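Local atomic coordinates of ORF10 (PDB entry 6RIW), a protein that probably condenses acyl chains in polyunsaturated fatty acid synthesis, this chain being the ketosynthase–chain length factor didomain of a longer multidomain synthase. Residues C60-I66 with F258-G262. Numbering follows the deposited sequence.
Sequences CVHGGYI and FAGEG
A short parallel strand pairing joins 60-66 to 258-262 in the thiolase-fold ketosynthase domain, adding strand 62-64 beside the weakly bonded part at 259-260 of strand 259-270; the segments' end-to-end directions differ by 18°. Phe258 points its CA-CB bond toward 60-66, and with chi1 m its ring face meets His62 CB, 3.5 Å from the centroid in a CH-pi contact, while Cys60 SG lies obliquely, 3.4 Å from Phe258 CE1. A flat aromatic suits this place because it accepts both a methylene and a sulfur. At Ala259, packed on helix 228-237, one water spans the gap, donating to His62 O (2.8 Å) and accepting from Ala259 N (3.0 Å); Ala259 O takes Gly64 N at 2.8 Å and would clash with a CB on the fully extended Gly63 (-171/-178). Gly260, equally extended (-163/177), faces Gly64 with CA atoms 4.1 Å apart; a CB on Gly260 would crowd Gly64 O. Glu261 N donates to Gly64 O at 3.0 Å. With chi1 p and chi2 t, Glu261 OE2 receives Ile66 N at 3.0 Å, nearly linearly (176°), in place of Glu261 O, which is buried without a partner. Gly262, at phi 145°, adopts a backbone open essentially to glycine, and its CA meets Ile66 CG1 at 4.0 Å.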
loop_
_atom_site.group_PDB
_atom_site.type_symbol
_atom_site.label_atom_id
_atom_site.label_comp_id
_atom_site.label_asym_id
_atom_site.label_seq_id
_atom_site.Cartn_x
_atom_site.Cartn_y
_atom_site.Cartn_z
ATOM N N CYS A 60 16.695 -18.046 -6.763
ATOM C CA CYS A 60 16.524 -17.578 -8.130
ATOM C C CYS A 60 16.848 -16.089 -8.164
ATOM O O CYS A 60 16.417 -15.349 -7.272
ATOM C CB CYS A 60 15.089 -17.845 -8.609
ATOM S SG CYS A 60 14.677 -17.216 -10.273
ATOM N N VAL A 61 17.626 -15.656 -9.161
ATOM C CA VAL A 61 17.931 -14.234 -9.338
ATOM C C VAL A 61 17.340 -13.667 -10.620
ATOM O O VAL A 61 17.531 -12.472 -10.903
ATOM C CB VAL A 61 19.449 -13.957 -9.279
ATOM C CG1 VAL A 61 20.005 -14.292 -7.900
ATOM C CG2 VAL A 61 20.180 -14.723 -10.365
ATOM N N HIS A 62 16.601 -14.468 -11.388
ATOM C CA HIS A 62 15.985 -13.999 -12.620
ATOM C C HIS A 62 14.763 -13.134 -12.318
ATOM O O HIS A 62 13.995 -13.418 -11.396
ATOM C CB HIS A 62 15.573 -15.186 -13.495
ATOM C CG HIS A 62 16.721 -15.832 -14.206
ATOM N ND1 HIS A 62 17.447 -16.872 -13.661
ATOM C CD2 HIS A 62 17.286 -15.569 -15.409
ATOM C CE1 HIS A 62 18.409 -17.220 -14.496
ATOM N NE2 HIS A 62 18.332 -16.446 -15.564
ATOM N N GLY A 63 14.585 -12.088 -13.116
ATOM C CA GLY A 63 13.423 -11.226 -12.983
ATOM C C GLY A 63 13.356 -10.253 -14.140
ATOM O O GLY A 63 14.185 -10.278 -15.053
ATOM N N GLY A 64 12.342 -9.394 -14.095
ATOM C CA GLY A 64 12.236 -8.320 -15.055
ATOM C C GLY A 64 12.667 -7.031 -14.389
ATOM O O GLY A 64 11.954 -6.535 -13.519
ATOM N N TYR A 65 13.833 -6.494 -14.748
ATOM C CA TYR A 65 14.369 -5.328 -14.058
ATOM C C TYR A 65 14.452 -4.134 -14.990
ATOM O O TYR A 65 14.479 -4.272 -16.219
ATOM C CB TYR A 65 15.749 -5.617 -13.459
ATOM C CG TYR A 65 15.665 -6.768 -12.499
ATOM C CD1 TYR A 65 14.995 -6.631 -11.290
ATOM C CD2 TYR A 65 16.221 -8.005 -12.820
ATOM C CE1 TYR A 65 14.897 -7.695 -10.416
ATOM C CE2 TYR A 65 16.134 -9.070 -11.954
ATOM C CZ TYR A 65 15.471 -8.912 -10.752
ATOM O OH TYR A 65 15.374 -9.985 -9.888
ATOM N N ILE A 66 14.459 -2.954 -14.373
ATOM C CA ILE A 66 14.607 -1.682 -15.074
ATOM C C ILE A 66 16.095 -1.374 -15.078
ATOM O O ILE A 66 16.668 -1.071 -14.032
ATOM C CB ILE A 66 13.824 -0.550 -14.393
ATOM C CG1 ILE A 66 12.331 -0.878 -14.308
ATOM C CG2 ILE A 66 14.049 0.788 -15.124
ATOM C CD1 ILE A 66 11.725 -1.302 -15.661
ATOM N N PHE A 258 8.875 -15.599 -12.398
ATOM C CA PHE A 258 9.894 -14.608 -12.075
ATOM C C PHE A 258 9.183 -13.283 -11.809
ATOM O O PHE A 258 8.211 -12.946 -12.494
ATOM C CB PHE A 258 10.894 -14.404 -13.218
ATOM C CG PHE A 258 11.678 -15.635 -13.597
ATOM C CD1 PHE A 258 11.986 -16.616 -12.661
ATOM C CD2 PHE A 258 12.123 -15.791 -14.902
ATOM C CE1 PHE A 258 12.735 -17.751 -13.026
ATOM C CE2 PHE A 258 12.876 -16.913 -15.280
ATOM C CZ PHE A 258 13.169 -17.895 -14.349
ATOM N N ALA A 259 9.654 -12.551 -10.805
ATOM C CA ALA A 259 9.067 -11.266 -10.441
ATOM C C ALA A 259 9.722 -10.138 -11.240
ATOM O O ALA A 259 10.651 -10.355 -12.017
ATOM C CB ALA A 259 9.200 -11.031 -8.943
ATOM N N GLY A 260 9.236 -8.909 -11.056
ATOM C CA GLY A 260 9.679 -7.808 -11.890
ATOM C C GLY A 260 9.319 -6.478 -11.258
ATOM O O GLY A 260 8.685 -6.415 -10.202
ATOM N N GLU A 261 9.737 -5.409 -11.924
ATOM C CA GLU A 261 9.550 -4.059 -11.422
ATOM C C GLU A 261 9.250 -3.143 -12.601
ATOM O O GLU A 261 9.431 -3.517 -13.765
ATOM C CB GLU A 261 10.798 -3.591 -10.651
ATOM C CG GLU A 261 12.072 -3.807 -11.436
ATOM C CD GLU A 261 13.327 -3.319 -10.709
ATOM O OE1 GLU A 261 13.346 -3.304 -9.452
ATOM O OE2 GLU A 261 14.303 -2.937 -11.406
ATOM N N GLY A 262 8.762 -1.946 -12.299
ATOM C CA GLY A 262 8.494 -0.959 -13.324
ATOM C C GLY A 262 7.272 -0.140 -12.955
ATOM O O GLY A 262 6.818 -0.164 -11.813
HETATM O O HOH W 1 12.352 -12.306 -9.418
#